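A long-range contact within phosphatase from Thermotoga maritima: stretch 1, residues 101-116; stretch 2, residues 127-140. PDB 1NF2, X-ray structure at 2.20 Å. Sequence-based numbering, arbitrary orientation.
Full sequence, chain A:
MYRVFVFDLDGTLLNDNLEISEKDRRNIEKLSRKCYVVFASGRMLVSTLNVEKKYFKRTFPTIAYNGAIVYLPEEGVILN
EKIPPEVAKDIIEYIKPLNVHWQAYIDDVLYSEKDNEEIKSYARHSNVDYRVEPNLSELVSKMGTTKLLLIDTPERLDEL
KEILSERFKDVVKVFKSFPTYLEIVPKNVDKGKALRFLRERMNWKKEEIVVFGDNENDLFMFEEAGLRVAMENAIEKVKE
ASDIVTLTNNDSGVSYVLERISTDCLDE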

ATOM      1  N   HIS A 101      21.455   2.426  -9.132  1.00 35.98           N
ATOM      2  CA  HIS A 101      20.722   1.179  -9.300  1.00 35.82           C
ATOM      3  C   HIS A 101      19.240   1.465  -9.082  1.00 32.16           C
ATOM      4  O   HIS A 101      18.777   1.641  -7.955  1.00 29.76           O
ATOM      5  CB  HIS A 101      21.235   0.126  -8.314  1.00 72.44           C
ATOM      6  CG  HIS A 101      22.618  -0.358  -8.625  1.00 78.58           C
ATOM      7  ND1 HIS A 101      22.938  -0.974  -9.818  1.00 81.09           N
ATOM      8  CD2 HIS A 101      23.768  -0.298  -7.913  1.00 80.66           C
ATOM      9  CE1 HIS A 101      24.225  -1.272  -9.826  1.00 82.58           C
ATOM     10  NE2 HIS A 101      24.751  -0.873  -8.682  1.00 83.18           N
ATOM     11  N   TRP A 102      18.505   1.530 -10.183  1.00 31.27           N
ATOM     12  CA  TRP A 102      17.088   1.819 -10.114  1.00 29.58           C
ATOM     13  C   TRP A 102      16.239   0.713 -10.708  1.00 29.28           C
ATOM     14  O   TRP A 102      16.683  -0.039 -11.577  1.00 28.42           O
ATOM     15  CB  TRP A 102      16.780   3.134 -10.833  1.00 33.43           C
ATOM     16  CG  TRP A 102      17.138   3.116 -12.281  1.00 30.41           C
ATOM     17  CD1 TRP A 102      18.391   3.184 -12.820  1.00 28.66           C
ATOM     18  CD2 TRP A 102      16.230   3.028 -13.384  1.00 28.05           C
ATOM     19  NE1 TRP A 102      18.319   3.150 -14.192  1.00 27.01           N
ATOM     20  CE2 TRP A 102      17.006   3.055 -14.565  1.00 26.00           C
ATOM     21  CE3 TRP A 102      14.836   2.932 -13.488  1.00 26.74           C
ATOM     22  CZ2 TRP A 102      16.432   2.988 -15.837  1.00 26.22           C
ATOM     23  CZ3 TRP A 102      14.265   2.867 -14.750  1.00 26.25           C
ATOM     24  CH2 TRP A 102      15.064   2.897 -15.912  1.00 25.29           C
ATOM     25  N   GLN A 103      15.005   0.639 -10.220  1.00 36.59           N
ATOM     26  CA  GLN A 103      14.027  -0.344 -10.654  1.00 36.62           C
ATOM     27  C   GLN A 103      12.712   0.393 -10.883  1.00 33.70           C
ATOM     28  O   GLN A 103      12.523   1.503 -10.387  1.00 33.13           O
ATOM     29  CB  GLN A 103      13.870  -1.410  -9.575  1.00 63.93           C
ATOM     30  CG  GLN A 103      13.725  -0.839  -8.175  1.00 72.28           C
ATOM     31  CD  GLN A 103      13.727  -1.915  -7.106  1.00 76.61           C
ATOM     32  OE1 GLN A 103      14.669  -2.702  -7.007  1.00 79.17           O
ATOM     33  NE2 GLN A 103      12.671  -1.952  -6.298  1.00 77.92           N
ATOM     34  N   ALA A 104      11.803  -0.214 -11.634  1.00 29.92           N
ATOM     35  CA  ALA A 104      10.530   0.437 -11.910  1.00 28.24           C
ATOM     36  C   ALA A 104       9.337  -0.501 -11.766  1.00 26.43           C
ATOM     37  O   ALA A 104       9.419  -1.683 -12.096  1.00 25.02           O
ATOM     38  CB  ALA A 104      10.548   1.031 -13.321  1.00 21.46           C
ATOM     39  N   TYR A 105       8.230   0.045 -11.271  1.00 24.49           N
ATOM     40  CA  TYR A 105       6.992  -0.707 -11.108  1.00 23.81           C
ATOM     41  C   TYR A 105       6.093  -0.347 -12.280  1.00 23.20           C
ATOM     42  O   TYR A 105       5.511   0.736 -12.316  1.00 22.29           O
ATOM     43  CB  TYR A 105       6.320  -0.329  -9.791  1.00 31.32           C
ATOM     44  CG  TYR A 105       6.985  -0.937  -8.578  1.00 33.59           C
ATOM     45  CD1 TYR A 105       6.635  -2.210  -8.139  1.00 34.38           C
ATOM     46  CD2 TYR A 105       7.960  -0.241  -7.867  1.00 35.29           C
ATOM     47  CE1 TYR A 105       7.233  -2.776  -7.017  1.00 35.35           C
ATOM     48  CE2 TYR A 105       8.567  -0.797  -6.743  1.00 35.98           C
ATOM     49  CZ  TYR A 105       8.195  -2.066  -6.325  1.00 35.71           C
ATOM     50  OH  TYR A 105       8.771  -2.627  -5.208  1.00 37.87           O
ATOM     51  N   ILE A 106       5.979  -1.263 -13.238  1.00 22.63           N
ATOM     52  CA  ILE A 106       5.182  -1.014 -14.432  1.00 22.09           C
ATOM     53  C   ILE A 106       4.074  -2.035 -14.642  1.00 22.29           C
ATOM     54  O   ILE A 106       4.337  -3.216 -14.863  1.00 19.19           O
ATOM     55  CB  ILE A 106       6.088  -1.016 -15.678  1.00 24.17           C
ATOM     56  CG1 ILE A 106       7.145   0.082 -15.535  1.00 22.85           C
ATOM     57  CG2 ILE A 106       5.253  -0.847 -16.938  1.00 19.46           C
ATOM     58  CD1 ILE A 106       8.248  -0.017 -16.552  1.00 26.77           C
ATOM     59  N   ASP A 107       2.831  -1.567 -14.593  1.00 24.54           N
ATOM     60  CA  ASP A 107       1.684  -2.442 -14.779  1.00 28.14           C
ATOM     61  C   ASP A 107       1.722  -3.637 -13.842  1.00 28.64           C
ATOM     62  O   ASP A 107       1.449  -4.767 -14.241  1.00 28.28           O
ATOM     63  CB  ASP A 107       1.611  -2.917 -16.227  1.00 57.62           C
ATOM     64  CG  ASP A 107       0.529  -2.209 -17.005  1.00 63.81           C
ATOM     65  OD1 ASP A 107      -0.660  -2.486 -16.736  1.00 66.92           O
ATOM     66  OD2 ASP A 107       0.862  -1.368 -17.871  1.00 66.75           O
ATOM     67  N   ASP A 108       2.094  -3.369 -12.595  1.00 33.44           N
ATOM     68  CA  ASP A 108       2.147  -4.389 -11.557  1.00 35.19           C
ATOM     69  C   ASP A 108       3.251  -5.432 -11.700  1.00 34.44           C
ATOM     70  O   ASP A 108       3.075  -6.586 -11.315  1.00 34.13           O
ATOM     71  CB  ASP A 108       0.782  -5.076 -11.450  1.00 34.27           C
ATOM     72  CG  ASP A 108       0.390  -5.362 -10.019  1.00 35.44           C
ATOM     73  OD1 ASP A 108       0.808  -4.593  -9.127  1.00 34.76           O
ATOM     74  OD2 ASP A 108      -0.347  -6.342  -9.789  1.00 36.88           O
ATOM     75  N   VAL A 109       4.388  -5.016 -12.253  1.00 35.43           N
ATOM     76  CA  VAL A 109       5.545  -5.899 -12.412  1.00 34.36           C
ATOM     77  C   VAL A 109       6.799  -5.103 -12.046  1.00 33.29           C
ATOM     78  O   VAL A 109       6.976  -3.972 -12.499  1.00 33.35           O
ATOM     79  CB  VAL A 109       5.685  -6.419 -13.867  1.00 35.74           C
ATOM     80  CG1 VAL A 109       6.911  -7.327 -13.983  1.00 33.78           C
ATOM     81  CG2 VAL A 109       4.433  -7.185 -14.270  1.00 33.77           C
ATOM     82  N   LEU A 110       7.654  -5.680 -11.210  1.00 27.60           N
ATOM     83  CA  LEU A 110       8.874  -4.997 -10.799  1.00 27.93           C
ATOM     84  C   LEU A 110       9.973  -5.319 -11.801  1.00 27.97           C
ATOM     85  O   LEU A 110      10.248  -6.490 -12.072  1.00 27.45           O
ATOM     86  CB  LEU A 110       9.323  -5.458  -9.407  1.00 29.48           C
ATOM     87  CG  LEU A 110      10.059  -4.458  -8.506  1.00 29.47           C
ATOM     88  CD1 LEU A 110      10.748  -5.219  -7.386  1.00 28.77           C
ATOM     89  CD2 LEU A 110      11.076  -3.661  -9.292  1.00 29.80           C
ATOM     90  N   TYR A 111      10.586  -4.274 -12.355  1.00 27.50           N
ATOM     91  CA  TYR A 111      11.673  -4.430 -13.319  1.00 28.13           C
ATOM     92  C   TYR A 111      12.935  -3.794 -12.749  1.00 29.50           C
ATOM     93  O   TYR A 111      12.864  -2.839 -11.978  1.00 29.36           O
ATOM     94  CB  TYR A 111      11.339  -3.725 -14.637  1.00 25.14           C
ATOM     95  CG  TYR A 111      10.227  -4.346 -15.447  1.00 25.15           C
ATOM     96  CD1 TYR A 111      10.496  -5.301 -16.422  1.00 24.07           C
ATOM     97  CD2 TYR A 111       8.902  -3.954 -15.255  1.00 25.67           C
ATOM     98  CE1 TYR A 111       9.473  -5.847 -17.194  1.00 23.67           C
ATOM     99  CE2 TYR A 111       7.872  -4.493 -16.018  1.00 24.24           C
ATOM    100  CZ  TYR A 111       8.163  -5.436 -16.983  1.00 24.85           C
ATOM    101  OH  TYR A 111       7.139  -5.961 -17.742  1.00 26.08           O
ATOM    102  N   SER A 112      14.086  -4.333 -13.134  1.00 33.95           N
ATOM    103  CA  SER A 112      15.376  -3.802 -12.708  1.00 35.62           C
ATOM    104  C   SER A 112      16.270  -3.793 -13.939  1.00 38.10           C
ATOM    105  O   SER A 112      16.256  -4.734 -14.734  1.00 37.59           O
ATOM    106  CB  SER A 112      16.005  -4.675 -11.622  1.00 31.87           C
ATOM    107  OG  SER A 112      17.190  -4.071 -11.131  1.00 30.33           O
ATOM    108  N   GLU A 113      17.040  -2.728 -14.103  1.00 35.69           N
ATOM    109  CA  GLU A 113      17.923  -2.611 -15.257  1.00 39.29           C
ATOM    110  C   GLU A 113      19.003  -3.684 -15.260  1.00 41.29           C
ATOM    111  O   GLU A 113      19.257  -4.319 -16.282  1.00 42.11           O
ATOM    112  CB  GLU A 113      18.580  -1.233 -15.277  1.00 45.97           C
ATOM    113  CG  GLU A 113      18.450  -0.514 -16.599  1.00 45.39           C
ATOM    114  CD  GLU A 113      19.174   0.814 -16.605  1.00 45.36           C
ATOM    115  OE1 GLU A 113      18.939   1.606 -17.543  1.00 46.86           O
ATOM    116  OE2 GLU A 113      19.978   1.064 -15.676  1.00 42.26           O
ATOM    117  N   LYS A 114      19.629  -3.885 -14.106  1.00 39.88           N
ATOM    118  CA  LYS A 114      20.699  -4.868 -13.979  1.00 46.19           C
ATOM    119  C   LYS A 114      20.394  -5.869 -12.867  1.00 48.08           C
ATOM    120  O   LYS A 114      19.814  -5.505 -11.845  1.00 47.64           O
ATOM    121  CB  LYS A 114      22.015  -4.147 -13.680  1.00 70.25           C
ATOM    122  CG  LYS A 114      22.312  -2.995 -14.630  1.00 74.90           C
ATOM    123  CD  LYS A 114      23.437  -2.118 -14.110  1.00 78.84           C
ATOM    124  CE  LYS A 114      23.631  -0.891 -14.985  1.00 81.28           C
ATOM    125  NZ  LYS A 114      24.692   0.000 -14.443  1.00 83.02           N
ATOM    126  N   ASP A 115      20.784  -7.126 -13.064  1.00 67.16           N
ATOM    127  CA  ASP A 115      20.537  -8.156 -12.060  1.00 69.21           C
ATOM    128  C   ASP A 115      21.684  -8.209 -11.063  1.00 70.90           C
ATOM    129  O   ASP A 115      22.527  -9.103 -11.118  1.00 73.07           O
ATOM    130  CB  ASP A 115      20.375  -9.531 -12.716  1.00 59.80           C
ATOM    131  CG  ASP A 115      19.814 -10.577 -11.758  1.00 59.35           C
ATOM    132  OD1 ASP A 115      19.632 -11.736 -12.186  1.00 58.77           O
ATOM    133  OD2 ASP A 115      19.553 -10.243 -10.582  1.00 57.82           O
ATOM    134  N   ASN A 116      21.707  -7.245 -10.148  1.00 41.12           N
ATOM    135  CA  ASN A 116      22.749  -7.177  -9.135  1.00 42.90           C
ATOM    136  C   ASN A 116      22.265  -7.649  -7.762  1.00 44.49           C
ATOM    137  O   ASN A 116      21.130  -8.108  -7.609  1.00 43.89           O
ATOM    138  CB  ASN A 116      23.284  -5.746  -9.042  1.00 76.75           C
ATOM    139  CG  ASN A 116      22.181  -4.722  -8.886  1.00 76.25           C
ATOM    140  OD1 ASN A 116      21.263  -4.652  -9.702  1.00 77.35           O
ATOM    141  ND2 ASN A 116      22.267  -3.918  -7.837  1.00 76.69           N
TER
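Stretch 2, residues 127-140: NVDYRVEPNLSELV

The most unusual feature of this contact is that stretch 2 uses two kinds of backbone against one small piece of sheet: it runs as a parallel strand beside Tyr111, then turns and sends a helix back across the side of the sheet that carries Tyr111. The two stretches bury 975 Å² between them, both sides summed.

Stretch 1 supplies a hairpin. Strand 102-105 and strand 110-112 are paired through Ala104 and Tyr111, whose N and O atoms bond each other both ways, Ala104 N to Tyr111 O and Tyr111 N to Ala104 O, each at 2.9 Å. Residues 130-132 of stretch 2 are extended and add a third strand alongside 110-112, in the same direction; the two axes make an angle of 33°, with a signed crossing of -33° and a closest approach of 4.6 Å. The register is Tyr111 with Arg131 and Ser112 with Val132, CA to CA 4.8 and 4.9 Å. Arg131 serves both ways: its N donates to Leu110 O at 2.9 Å, and its O accepts from Ser112 N at 2.9 Å. The ladder ends with Glu133 N donating to Ser112 O at 2.8 Å. Between these bonds the CA atoms also approach carbonyls, as Tyr111 CA does Arg131 O at 3.2 Å.

The reversal is compact. A type I turn from Glu133 to Leu136, with Asn135 at the N-cap position, leads directly into the helix that begins at Leu136. The axis of helix 136-140 makes 142° with strand 110-112, at 9.8 Å, and only 32° with strand 102-105, at 9.7 Å. It therefore runs roughly along the first strand and against the second, a spacing that leaves room for one layer of side chains.

That layer is built by Leu136, Leu139 and Val140, all pointing toward stretch 1. Leu136, chi1 t and chi2 p, is the most covered residue of the contact: its CD2 lies 3.5 Å from Trp102 CZ3 and 4.0 Å from Ala104 CB, while its CD1 reaches Tyr111 CB at 3.6 Å and Ile106 CD1 at 3.8 Å. Val140 packs on Ala104, with CB of Ala104 to CG2 of Val140 at 3.6 Å, and Ile106 CD1 meets Val140 CG2 at 3.4 Å. Leu139 sets CD2 over one face of the Tyr111 ring, 3.6 Å from CE1, a CH-pi contact nearly along the ring normal. Trp102 offers its edge to the start of the helix, CH2 to Ser137 N at 3.8 Å. That same Ser137 N donates to a water at 3.1 Å, which in turn donates to Glu113 OE1 and to Pro134 O, tying the residue just after the strand, the turn and the helix together.

Leu110, Ser112, Tyr130 and Val132 occupy the other face. There Asp115 closes the strand pair: its OD2 accepts from Tyr130 OH at 2.9 Å, at the ring's edge, while its CB packs 3.3 Å from Val132 CG1. The contact pairs a backbone register with an apolar layer, in which Leu136, Leu139 and Val140 lie over the hairpin.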

ATOM      1  N   ASN A 127       9.633  -9.493  -0.346  1.00 61.44           N
ATOM      2  CA  ASN A 127       9.108 -10.633  -1.118  1.00 60.96           C
ATOM      3  C   ASN A 127       8.130 -10.406  -2.268  1.00 59.67           C
ATOM      4  O   ASN A 127       6.905 -10.425  -2.107  1.00 59.54           O
ATOM      5  CB  ASN A 127       8.602 -11.764  -0.188  1.00 83.17           C
ATOM      6  CG  ASN A 127       7.997 -11.263   1.105  1.00 84.28           C
ATOM      7  OD1 ASN A 127       7.702 -12.053   2.003  1.00 85.10           O
ATOM      8  ND2 ASN A 127       7.799  -9.956   1.211  1.00 85.77           N
ATOM      9  N   VAL A 128       8.737 -10.226  -3.441  1.00 54.64           N
ATOM     10  CA  VAL A 128       8.063  -9.983  -4.712  1.00 52.64           C
ATOM     11  C   VAL A 128       9.002 -10.521  -5.807  1.00 52.45           C
ATOM     12  O   VAL A 128      10.214 -10.621  -5.591  1.00 52.04           O
ATOM     13  CB  VAL A 128       7.867  -8.462  -4.958  1.00 51.76           C
ATOM     14  CG1 VAL A 128       6.923  -7.876  -3.904  1.00 50.92           C
ATOM     15  CG2 VAL A 128       9.218  -7.742  -4.905  1.00 49.61           C
ATOM     16  N   ASP A 129       8.457 -10.880  -6.968  1.00 60.05           N
ATOM     17  CA  ASP A 129       9.276 -11.369  -8.084  1.00 59.61           C
ATOM     18  C   ASP A 129       9.686 -10.158  -8.922  1.00 58.36           C
ATOM     19  O   ASP A 129       8.933  -9.191  -9.018  1.00 58.70           O
ATOM     20  CB  ASP A 129       8.476 -12.333  -8.974  1.00 84.16           C
ATOM     21  CG  ASP A 129       8.139 -13.642  -8.279  1.00 86.04           C
ATOM     22  OD1 ASP A 129       7.410 -13.614  -7.266  1.00 87.83           O
ATOM     23  OD2 ASP A 129       8.601 -14.699  -8.757  1.00 87.47           O
ATOM     24  N   TYR A 130      10.877 -10.198  -9.513  1.00 62.42           N
ATOM     25  CA  TYR A 130      11.329  -9.095 -10.355  1.00 59.63           C
ATOM     26  C   TYR A 130      11.872  -9.629 -11.672  1.00 57.59           C
ATOM     27  O   TYR A 130      12.190 -10.812 -11.796  1.00 58.24           O
ATOM     28  CB  TYR A 130      12.411  -8.259  -9.660  1.00 57.98           C
ATOM     29  CG  TYR A 130      13.716  -8.983  -9.445  1.00 58.80           C
ATOM     30  CD1 TYR A 130      13.896  -9.826  -8.349  1.00 59.37           C
ATOM     31  CD2 TYR A 130      14.777  -8.826 -10.338  1.00 59.04           C
ATOM     32  CE1 TYR A 130      15.101 -10.496  -8.144  1.00 59.43           C
ATOM     33  CE2 TYR A 130      15.985  -9.491 -10.144  1.00 59.92           C
ATOM     34  CZ  TYR A 130      16.141 -10.323  -9.044  1.00 60.74           C
ATOM     35  OH  TYR A 130      17.339 -10.973  -8.839  1.00 61.20           O
ATOM     36  N   ARG A 131      11.975  -8.746 -12.656  1.00 39.27           N
ATOM     37  CA  ARG A 131      12.473  -9.118 -13.966  1.00 36.61           C
ATOM     38  C   ARG A 131      13.548  -8.138 -14.415  1.00 34.83           C
ATOM     39  O   ARG A 131      13.429  -6.930 -14.203  1.00 32.26           O
ATOM     40  CB  ARG A 131      11.310  -9.151 -14.962  1.00 52.99           C
ATOM     41  CG  ARG A 131      10.393 -10.356 -14.775  1.00 53.77           C
ATOM     42  CD  ARG A 131       9.085 -10.203 -15.529  1.00 55.17           C
ATOM     43  NE  ARG A 131       8.353 -11.467 -15.661  1.00 56.89           N
ATOM     44  CZ  ARG A 131       7.977 -12.246 -14.649  1.00 57.17           C
ATOM     45  NH1 ARG A 131       8.258 -11.910 -13.397  1.00 58.43           N
ATOM     46  NH2 ARG A 131       7.306 -13.364 -14.891  1.00 56.64           N
ATOM     47  N   VAL A 132      14.610  -8.671 -15.010  1.00 44.84           N
ATOM     48  CA  VAL A 132      15.710  -7.850 -15.496  1.00 43.81           C
ATOM     49  C   VAL A 132      15.419  -7.359 -16.906  1.00 42.42           C
ATOM     50  O   VAL A 132      15.173  -8.150 -17.816  1.00 43.78           O
ATOM     51  CB  VAL A 132      17.041  -8.631 -15.500  1.00 49.36           C
ATOM     52  CG1 VAL A 132      17.483  -8.895 -14.074  1.00 49.86           C
ATOM     53  CG2 VAL A 132      16.872  -9.948 -16.248  1.00 51.75           C
ATOM     54  N   GLU A 133      15.437  -6.044 -17.073  1.00 32.27           N
ATOM     55  CA  GLU A 133      15.171  -5.422 -18.364  1.00 32.14           C
ATOM     56  C   GLU A 133      16.192  -4.310 -18.605  1.00 31.35           C
ATOM     57  O   GLU A 133      16.016  -3.183 -18.139  1.00 29.96           O
ATOM     58  CB  GLU A 133      13.750  -4.845 -18.382  1.00 46.27           C
ATOM     59  CG  GLU A 133      13.418  -4.022 -19.621  1.00 48.88           C
ATOM     60  CD  GLU A 133      13.366  -4.850 -20.891  1.00 49.56           C
ATOM     61  OE1 GLU A 133      14.295  -5.652 -21.117  1.00 51.37           O
ATOM     62  OE2 GLU A 133      12.400  -4.692 -21.669  1.00 49.12           O
ATOM     63  N   PRO A 134      17.272  -4.613 -19.344  1.00 45.06           N
ATOM     64  CA  PRO A 134      18.323  -3.634 -19.643  1.00 44.51           C
ATOM     65  C   PRO A 134      17.785  -2.391 -20.351  1.00 43.61           C
ATOM     66  O   PRO A 134      18.335  -1.297 -20.214  1.00 44.69           O
ATOM     67  CB  PRO A 134      19.285  -4.426 -20.521  1.00 56.30           C
ATOM     68  CG  PRO A 134      18.356  -5.344 -21.266  1.00 56.64           C
ATOM     69  CD  PRO A 134      17.449  -5.831 -20.156  1.00 56.37           C
ATOM     70  N   ASN A 135      16.698  -2.568 -21.097  1.00 34.95           N
ATOM     71  CA  ASN A 135      16.086  -1.472 -21.837  1.00 32.83           C
ATOM     72  C   ASN A 135      14.906  -0.868 -21.071  1.00 31.26           C
ATOM     73  O   ASN A 135      13.941  -0.379 -21.663  1.00 28.07           O
ATOM     74  CB  ASN A 135      15.632  -1.978 -23.205  1.00 41.78           C
ATOM     75  CG  ASN A 135      15.119  -0.869 -24.091  1.00 43.82           C
ATOM     76  OD1 ASN A 135      15.768   0.165 -24.247  1.00 46.75           O
ATOM     77  ND2 ASN A 135      13.948  -1.079 -24.683  1.00 44.77           N
ATOM     78  N   LEU A 136      15.001  -0.897 -19.746  1.00 30.38           N
ATOM     79  CA  LEU A 136      13.949  -0.373 -18.888  1.00 30.60           C
ATOM     80  C   LEU A 136      13.639   1.092 -19.182  1.00 31.49           C
ATOM     81  O   LEU A 136      12.488   1.522 -19.085  1.00 29.33           O
ATOM     82  CB  LEU A 136      14.345  -0.543 -17.420  1.00 34.02           C
ATOM     83  CG  LEU A 136      13.295  -0.189 -16.366  1.00 35.55           C
ATOM     84  CD1 LEU A 136      11.972  -0.879 -16.683  1.00 34.46           C
ATOM     85  CD2 LEU A 136      13.812  -0.615 -14.995  1.00 34.45           C
ATOM     86  N   SER A 137      14.661   1.858 -19.552  1.00 31.18           N
ATOM     87  CA  SER A 137      14.458   3.270 -19.854  1.00 32.53           C
ATOM     88  C   SER A 137      13.390   3.459 -20.925  1.00 31.51           C
ATOM     89  O   SER A 137      12.581   4.380 -20.832  1.00 32.62           O
ATOM     90  CB  SER A 137      15.776   3.926 -20.294  1.00 54.25           C
ATOM     91  OG  SER A 137      16.344   3.260 -21.409  1.00 59.50           O
ATOM     92  N   GLU A 138      13.373   2.594 -21.936  1.00 27.90           N
ATOM     93  CA  GLU A 138      12.362   2.711 -22.987  1.00 30.62           C
ATOM     94  C   GLU A 138      10.991   2.254 -22.489  1.00 31.13           C
ATOM     95  O   GLU A 138       9.963   2.863 -22.804  1.00 29.40           O
ATOM     96  CB  GLU A 138      12.750   1.897 -24.229  1.00 53.40           C
ATOM     97  CG  GLU A 138      11.582   1.702 -25.205  1.00 59.22           C
ATOM     98  CD  GLU A 138      11.985   1.079 -26.536  1.00 62.81           C
ATOM     99  OE1 GLU A 138      12.707   0.062 -26.539  1.00 64.58           O
ATOM    100  OE2 GLU A 138      11.560   1.605 -27.587  1.00 65.28           O
ATOM    101  N   LEU A 139      10.988   1.173 -21.716  1.00 33.70           N
ATOM    102  CA  LEU A 139       9.763   0.616 -21.162  1.00 34.25           C
ATOM    103  C   LEU A 139       9.019   1.706 -20.379  1.00 35.28           C
ATOM    104  O   LEU A 139       7.842   1.978 -20.625  1.00 33.56           O
ATOM    105  CB  LEU A 139      10.115  -0.565 -20.242  1.00 37.76           C
ATOM    106  CG  LEU A 139       9.054  -1.628 -19.943  1.00 38.38           C
ATOM    107  CD1 LEU A 139       8.633  -2.265 -21.232  1.00 39.56           C
ATOM    108  CD2 LEU A 139       9.608  -2.701 -19.017  1.00 38.16           C
ATOM    109  N   VAL A 140       9.721   2.337 -19.443  1.00 41.94           N
ATOM    110  CA  VAL A 140       9.134   3.388 -18.619  1.00 46.18           C
ATOM    111  C   VAL A 140       8.783   4.633 -19.422  1.00 48.97           C
ATOM    112  O   VAL A 140       7.642   5.091 -19.403  1.00 49.10           O
ATOM    113  CB  VAL A 140      10.091   3.813 -17.485  1.00 54.44           C
ATOM    114  CG1 VAL A 140       9.488   4.974 -16.705  1.00 56.43           C
ATOM    115  CG2 VAL A 140      10.358   2.637 -16.562  1.00 55.11           C
TER
HETATM  116  O   HOH W   1      17.634   1.100 -19.760  1.00 46.69           O